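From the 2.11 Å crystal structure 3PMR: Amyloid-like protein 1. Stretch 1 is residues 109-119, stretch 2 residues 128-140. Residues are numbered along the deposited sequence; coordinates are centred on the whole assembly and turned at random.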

ATOM      1  N   ARG B 109      -8.681 -25.538  -7.559  1.00 22.63           N
ATOM      2  CA  ARG B 109      -8.511 -26.957  -7.837  1.00 19.86           C
ATOM      3  C   ARG B 109      -9.187 -27.815  -6.788  1.00 23.27           C
ATOM      4  O   ARG B 109      -9.811 -28.826  -7.115  1.00 26.54           O
ATOM      5  CB  ARG B 109      -7.028 -27.294  -7.928  1.00 22.36           C
ATOM      6  CG  ARG B 109      -6.373 -26.677  -9.156  1.00 23.37           C
ATOM      7  CD  ARG B 109      -4.871 -26.539  -9.002  1.00 25.27           C
ATOM      8  NE  ARG B 109      -4.260 -26.158 -10.270  1.00 26.92           N
ATOM      9  CZ  ARG B 109      -3.033 -25.671 -10.396  1.00 36.04           C
ATOM     10  NH1 ARG B 109      -2.268 -25.496  -9.326  1.00 29.93           N
ATOM     11  NH2 ARG B 109      -2.582 -25.346 -11.596  1.00 38.01           N
ATOM     12  N   ALA B 110      -9.074 -27.422  -5.527  1.00 18.22           N
ATOM     13  CA  ALA B 110      -9.728 -28.175  -4.465  1.00 21.58           C
ATOM     14  C   ALA B 110     -11.249 -28.122  -4.655  1.00 26.18           C
ATOM     15  O   ALA B 110     -11.941 -29.126  -4.487  1.00 25.42           O
ATOM     16  CB  ALA B 110      -9.360 -27.597  -3.106  1.00 23.35           C
ATOM     17  N   ALA B 111     -11.763 -26.949  -5.009  1.00 21.27           N
ATOM     18  CA  ALA B 111     -13.197 -26.770  -5.204  1.00 22.52           C
ATOM     19  C   ALA B 111     -13.714 -27.540  -6.427  1.00 28.41           C
ATOM     20  O   ALA B 111     -14.863 -27.991  -6.431  1.00 27.82           O
ATOM     21  CB  ALA B 111     -13.525 -25.283  -5.332  1.00 23.74           C
ATOM     22  N   LEU B 112     -12.877 -27.686  -7.455  1.00 21.45           N
ATOM     23  CA  LEU B 112     -13.269 -28.428  -8.652  1.00 26.76           C
ATOM     24  C   LEU B 112     -13.431 -29.892  -8.278  1.00 23.92           C
ATOM     25  O   LEU B 112     -14.410 -30.540  -8.655  1.00 29.62           O
ATOM     26  CB  LEU B 112     -12.215 -28.303  -9.766  1.00 29.96           C
ATOM     27  CG  LEU B 112     -12.476 -29.143 -11.029  1.00 35.40           C
ATOM     28  CD1 LEU B 112     -13.820 -28.773 -11.634  1.00 36.65           C
ATOM     29  CD2 LEU B 112     -11.373 -28.913 -12.048  1.00 35.75           C
ATOM     30  N   GLU B 113     -12.456 -30.413  -7.541  1.00 23.60           N
ATOM     31  CA  GLU B 113     -12.487 -31.794  -7.093  1.00 32.89           C
ATOM     32  C   GLU B 113     -13.771 -32.049  -6.281  1.00 30.02           C
ATOM     33  O   GLU B 113     -14.456 -33.035  -6.504  1.00 30.66           O
ATOM     34  CB  GLU B 113     -11.251 -32.100  -6.241  1.00 36.90           C
ATOM     35  CG  GLU B 113     -11.162 -33.546  -5.779  1.00 43.18           C
ATOM     36  CD  GLU B 113      -9.932 -33.832  -4.921  1.00 65.41           C
ATOM     37  OE1 GLU B 113      -9.843 -33.307  -3.788  1.00 54.26           O
ATOM     38  OE2 GLU B 113      -9.053 -34.586  -5.386  1.00 61.36           O
ATOM     39  N   GLY B 114     -14.091 -31.155  -5.351  1.00 31.92           N
ATOM     40  CA  GLY B 114     -15.297 -31.322  -4.547  1.00 37.86           C
ATOM     41  C   GLY B 114     -16.581 -31.298  -5.373  1.00 34.18           C
ATOM     42  O   GLY B 114     -17.503 -32.074  -5.133  1.00 30.40           O
ATOM     43  N   PHE B 115     -16.641 -30.406  -6.353  1.00 32.00           N
ATOM     44  CA  PHE B 115     -17.815 -30.291  -7.215  1.00 29.96           C
ATOM     45  C   PHE B 115     -18.011 -31.571  -8.022  1.00 33.02           C
ATOM     46  O   PHE B 115     -19.141 -32.007  -8.249  1.00 31.44           O
ATOM     47  CB  PHE B 115     -17.648 -29.097  -8.151  1.00 28.43           C
ATOM     48  CG  PHE B 115     -18.655 -29.042  -9.266  1.00 30.32           C
ATOM     49  CD1 PHE B 115     -20.012 -28.918  -8.994  1.00 25.52           C
ATOM     50  CD2 PHE B 115     -18.239 -29.064 -10.597  1.00 31.98           C
ATOM     51  CE1 PHE B 115     -20.944 -28.801 -10.028  1.00 33.21           C
ATOM     52  CE2 PHE B 115     -19.163 -28.947 -11.636  1.00 29.68           C
ATOM     53  CZ  PHE B 115     -20.515 -28.818 -11.351  1.00 28.58           C
ATOM     54  N   LEU B 116     -16.895 -32.163  -8.444  1.00 33.73           N
ATOM     55  CA  LEU B 116     -16.898 -33.397  -9.221  1.00 32.36           C
ATOM     56  C   LEU B 116     -17.426 -34.569  -8.406  1.00 42.37           C
ATOM     57  O   LEU B 116     -18.218 -35.368  -8.904  1.00 38.88           O
ATOM     58  CB  LEU B 116     -15.487 -33.724  -9.689  1.00 40.57           C
ATOM     59  CG  LEU B 116     -15.182 -33.482 -11.161  1.00 50.08           C
ATOM     60  CD1 LEU B 116     -13.797 -32.893 -11.303  1.00 58.02           C
ATOM     61  CD2 LEU B 116     -15.286 -34.797 -11.920  1.00 88.80           C
ATOM     62  N   ALA B 117     -16.965 -34.676  -7.162  1.00 31.70           N
ATOM     63  CA  ALA B 117     -17.391 -35.747  -6.266  1.00 40.75           C
ATOM     64  C   ALA B 117     -18.897 -35.660  -6.047  1.00 41.39           C
ATOM     65  O   ALA B 117     -19.591 -36.668  -6.087  1.00 42.95           O
ATOM     66  CB  ALA B 117     -16.660 -35.634  -4.935  1.00 36.56           C
ATOM     67  N   ALA B 118     -19.397 -34.451  -5.812  1.00 33.88           N
ATOM     68  CA  ALA B 118     -20.826 -34.261  -5.604  1.00 41.22           C
ATOM     69  C   ALA B 118     -21.609 -34.765  -6.821  1.00 44.99           C
ATOM     70  O   ALA B 118     -22.666 -35.381  -6.677  1.00 40.81           O
ATOM     71  CB  ALA B 118     -21.130 -32.795  -5.357  1.00 34.61           C
ATOM     72  N   LEU B 119     -21.077 -34.507  -8.013  1.00 39.58           N
ATOM     73  CA  LEU B 119     -21.701 -34.928  -9.265  1.00 38.08           C
ATOM     74  C   LEU B 119     -21.663 -36.437  -9.512  1.00 43.48           C
ATOM     75  O   LEU B 119     -22.574 -36.995 -10.125  1.00 43.87           O
ATOM     76  CB  LEU B 119     -21.022 -34.248 -10.452  1.00 37.27           C
ATOM     77  CG  LEU B 119     -21.391 -32.812 -10.804  1.00 49.13           C
ATOM     78  CD1 LEU B 119     -20.680 -32.436 -12.095  1.00 35.53           C
ATOM     79  CD2 LEU B 119     -22.896 -32.686 -10.991  1.00 46.77           C
ATOM     80  N   ARG B 128     -26.202 -30.746  -2.313  1.00 38.72           N
ATOM     81  CA  ARG B 128     -24.782 -30.921  -2.193  1.00 39.00           C
ATOM     82  C   ARG B 128     -24.035 -30.453  -3.434  1.00 41.31           C
ATOM     83  O   ARG B 128     -22.965 -29.929  -3.350  1.00 33.85           O
ATOM     84  CB  ARG B 128     -24.445 -32.353  -1.885  1.00 31.17           C
ATOM     85  CG  ARG B 128     -23.016 -32.596  -1.716  1.00 30.75           C
ATOM     86  N   VAL B 129     -24.644 -30.655  -4.584  1.00 41.29           N
ATOM     87  CA  VAL B 129     -24.067 -30.232  -5.851  1.00 37.13           C
ATOM     88  C   VAL B 129     -24.090 -28.710  -5.927  1.00 31.41           C
ATOM     89  O   VAL B 129     -23.101 -28.093  -6.307  1.00 36.41           O
ATOM     90  CB  VAL B 129     -24.857 -30.805  -7.052  1.00 38.45           C
ATOM     91  CG1 VAL B 129     -24.377 -30.159  -8.357  1.00 38.84           C
ATOM     92  CG2 VAL B 129     -24.669 -32.305  -7.120  1.00 29.86           C
ATOM     93  N   LEU B 130     -25.212 -28.099  -5.549  1.00 30.17           N
ATOM     94  CA  LEU B 130     -25.313 -26.649  -5.605  1.00 35.33           C
ATOM     95  C   LEU B 130     -24.255 -25.973  -4.739  1.00 36.97           C
ATOM     96  O   LEU B 130     -23.643 -24.989  -5.157  1.00 32.68           O
ATOM     97  CB  LEU B 130     -26.703 -26.177  -5.177  1.00 43.46           C
ATOM     98  CG  LEU B 130     -26.890 -24.653  -5.162  1.00 44.37           C
ATOM     99  CD1 LEU B 130     -26.524 -24.065  -6.517  1.00 42.79           C
ATOM    100  CD2 LEU B 130     -28.336 -24.322  -4.812  1.00 51.78           C
ATOM    101  N   LEU B 131     -24.048 -26.497  -3.535  1.00 30.65           N
ATOM    102  CA  LEU B 131     -23.050 -25.935  -2.624  1.00 40.59           C
ATOM    103  C   LEU B 131     -21.612 -26.143  -3.096  1.00 29.43           C
ATOM    104  O   LEU B 131     -20.764 -25.278  -2.905  1.00 31.19           O
ATOM    105  CB  LEU B 131     -23.224 -26.515  -1.215  1.00 40.40           C
ATOM    106  CG  LEU B 131     -24.337 -25.870  -0.384  1.00 51.13           C
ATOM    107  CD1 LEU B 131     -24.538 -26.665   0.890  1.00 52.67           C
ATOM    108  CD2 LEU B 131     -23.978 -24.412  -0.065  1.00 59.34           C
ATOM    109  N   ALA B 132     -21.335 -27.285  -3.704  1.00 30.22           N
ATOM    110  CA  ALA B 132     -19.994 -27.566  -4.202  1.00 28.55           C
ATOM    111  C   ALA B 132     -19.732 -26.640  -5.394  1.00 30.26           C
ATOM    112  O   ALA B 132     -18.626 -26.142  -5.585  1.00 28.79           O
ATOM    113  CB  ALA B 132     -19.898 -29.018  -4.632  1.00 29.74           C
ATOM    114  N   LEU B 133     -20.761 -26.410  -6.196  1.00 28.28           N
ATOM    115  CA  LEU B 133     -20.624 -25.534  -7.341  1.00 30.01           C
ATOM    116  C   LEU B 133     -20.427 -24.108  -6.839  1.00 26.61           C
ATOM    117  O   LEU B 133     -19.563 -23.389  -7.343  1.00 30.85           O
ATOM    118  CB  LEU B 133     -21.872 -25.613  -8.236  1.00 25.26           C
ATOM    119  CG  LEU B 133     -21.874 -24.747  -9.502  1.00 36.08           C
ATOM    120  CD1 LEU B 133     -20.706 -25.152 -10.419  1.00 30.25           C
ATOM    121  CD2 LEU B 133     -23.205 -24.905 -10.231  1.00 36.97           C
ATOM    122  N   ARG B 134     -21.214 -23.707  -5.841  1.00 25.21           N
ATOM    123  CA  ARG B 134     -21.107 -22.358  -5.298  1.00 26.12           C
ATOM    124  C   ARG B 134     -19.674 -22.070  -4.874  1.00 30.38           C
ATOM    125  O   ARG B 134     -19.140 -20.997  -5.134  1.00 30.79           O
ATOM    126  CB  ARG B 134     -22.028 -22.164  -4.094  1.00 35.14           C
ATOM    127  CG  ARG B 134     -21.801 -20.832  -3.383  1.00 46.40           C
ATOM    128  CD  ARG B 134     -22.743 -20.628  -2.198  1.00 53.77           C
ATOM    129  NE  ARG B 134     -22.605 -19.291  -1.621  1.00 89.45           N
ATOM    130  CZ  ARG B 134     -21.536 -18.863  -0.951  1.00 98.07           C
ATOM    131  NH1 ARG B 134     -20.497 -19.668  -0.760  1.00 90.96           N
ATOM    132  NH2 ARG B 134     -21.501 -17.621  -0.481  1.00 87.36           N
ATOM    133  N   ARG B 135     -19.054 -23.046  -4.226  1.00 25.96           N
ATOM    134  CA  ARG B 135     -17.691 -22.906  -3.763  1.00 30.89           C
ATOM    135  C   ARG B 135     -16.722 -22.757  -4.941  1.00 26.27           C
ATOM    136  O   ARG B 135     -15.770 -21.984  -4.870  1.00 23.82           O
ATOM    137  CB  ARG B 135     -17.333 -24.111  -2.893  1.00 35.54           C
ATOM    138  CG  ARG B 135     -15.898 -24.168  -2.420  1.00 40.39           C
ATOM    139  CD  ARG B 135     -15.798 -25.013  -1.161  1.00 56.93           C
ATOM    140  NE  ARG B 135     -14.440 -25.486  -0.932  1.00 66.07           N
ATOM    141  CZ  ARG B 135     -13.988 -26.664  -1.346  1.00 80.84           C
ATOM    142  NH1 ARG B 135     -14.795 -27.488  -2.005  1.00 99.37           N
ATOM    143  NH2 ARG B 135     -12.730 -27.017  -1.114  1.00 49.50           N
ATOM    144  N   TYR B 136     -16.970 -23.485  -6.025  1.00 23.09           N
ATOM    145  CA  TYR B 136     -16.105 -23.396  -7.201  1.00 23.58           C
ATOM    146  C   TYR B 136     -16.265 -22.030  -7.872  1.00 25.40           C
ATOM    147  O   TYR B 136     -15.288 -21.425  -8.308  1.00 26.41           O
ATOM    148  CB  TYR B 136     -16.442 -24.505  -8.200  1.00 21.68           C
ATOM    149  CG  TYR B 136     -15.603 -24.474  -9.462  1.00 27.99           C
ATOM    150  CD1 TYR B 136     -14.241 -24.797  -9.434  1.00 27.59           C
ATOM    151  CD2 TYR B 136     -16.166 -24.110 -10.683  1.00 28.24           C
ATOM    152  CE1 TYR B 136     -13.468 -24.760 -10.594  1.00 38.48           C
ATOM    153  CE2 TYR B 136     -15.399 -24.067 -11.850  1.00 32.83           C
ATOM    154  CZ  TYR B 136     -14.055 -24.394 -11.797  1.00 33.92           C
ATOM    155  OH  TYR B 136     -13.303 -24.359 -12.950  1.00 40.96           O
ATOM    156  N   LEU B 137     -17.501 -21.544  -7.944  1.00 24.87           N
ATOM    157  CA  LEU B 137     -17.766 -20.249  -8.562  1.00 27.17           C
ATOM    158  C   LEU B 137     -17.153 -19.135  -7.725  1.00 27.69           C
ATOM    159  O   LEU B 137     -16.669 -18.143  -8.260  1.00 25.81           O
ATOM    160  CB  LEU B 137     -19.277 -20.028  -8.716  1.00 33.97           C
ATOM    161  CG  LEU B 137     -19.948 -21.001  -9.689  1.00 21.98           C
ATOM    162  CD1 LEU B 137     -21.424 -20.705  -9.825  1.00 32.05           C
ATOM    163  CD2 LEU B 137     -19.273 -20.867 -11.038  1.00 26.07           C
ATOM    164  N   ARG B 138     -17.170 -19.296  -6.406  1.00 26.06           N
ATOM    165  CA  ARG B 138     -16.581 -18.283  -5.546  1.00 33.08           C
ATOM    166  C   ARG B 138     -15.061 -18.303  -5.688  1.00 30.93           C
ATOM    167  O   ARG B 138     -14.407 -17.273  -5.549  1.00 27.13           O
ATOM    168  CB  ARG B 138     -16.983 -18.500  -4.087  1.00 26.45           C
ATOM    169  CG  ARG B 138     -18.465 -18.283  -3.852  1.00 33.05           C
ATOM    170  CD  ARG B 138     -18.773 -17.966  -2.399  1.00 43.68           C
ATOM    171  NE  ARG B 138     -17.608 -18.139  -1.536  1.00 76.18           N
ATOM    172  N   ALA B 139     -14.502 -19.477  -5.959  1.00 24.87           N
ATOM    173  CA  ALA B 139     -13.059 -19.583  -6.150  1.00 24.79           C
ATOM    174  C   ALA B 139     -12.720 -18.824  -7.444  1.00 28.00           C
ATOM    175  O   ALA B 139     -11.692 -18.151  -7.529  1.00 24.88           O
ATOM    176  CB  ALA B 139     -12.654 -21.038  -6.271  1.00 29.93           C
ATOM    177  N   GLU B 140     -13.591 -18.933  -8.447  1.00 23.30           N
ATOM    178  CA  GLU B 140     -13.365 -18.242  -9.718  1.00 25.17           C
ATOM    179  C   GLU B 140     -13.585 -16.737  -9.607  1.00 26.63           C
ATOM    180  O   GLU B 140     -12.894 -15.958 -10.261  1.00 25.67           O
ATOM    181  CB  GLU B 140     -14.236 -18.839 -10.827  1.00 26.21           C
ATOM    182  CG  GLU B 140     -13.630 -20.115 -11.375  1.00 29.42           C
ATOM    183  CD  GLU B 140     -12.148 -19.942 -11.710  1.00 49.69           C
ATOM    184  OE1 GLU B 140     -11.806 -19.879 -12.907  1.00 41.19           O
ATOM    185  OE2 GLU B 140     -11.321 -19.858 -10.768  1.00 60.88           O
TER
HETATM  186  O   HOH W   1     -16.757 -27.518  -4.535  1.00 19.42           O

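Small residues let antiparallel helices pack closely, and this pair from amyloid-like protein 1 illustrates the principle. The axes approach to 8.2 Å at 162°, and the backbones come nearest where Phe115 CA lies 4.6 Å from Ala132 CA. Ala132 points its methyl toward the partner helix, setting CB 3.6 Å from Phe115 CA and 4.0 Å from Ala118 CB; a side chain this short fills the gap without prying the backbones apart. Ala111 does the same from the other helix, its CB 3.7 Å from Tyr136 CA.

Larger side chains close the flanks. Phe115, chi1 t, leaves its backbone sideways and lays one ring face against Leu133, whose CD1 sits 3.9 Å from the ring centroid in a CH-pi contact. Val129 joins this cluster, with CG1 3.9 Å from Leu119 CD2 and CG2 4.0 Å from Ala118 CB. Farther along, Leu112 CD1 covers a face of the Tyr136 ring.

No direct hydrogen bond crosses the modelled interface. At its polar edge, one water instead donates to Ala111 O (2.7 Å) and Ala132 O (2.5 Å), and accepts a weak bond from Arg135 NH1 (3.2 Å). Extended Arg135 lays its guanidinium face over Ala111 CA, 3.6 Å from NH1. Gly114, lacking a side chain, leaves room beside that same nitrogen.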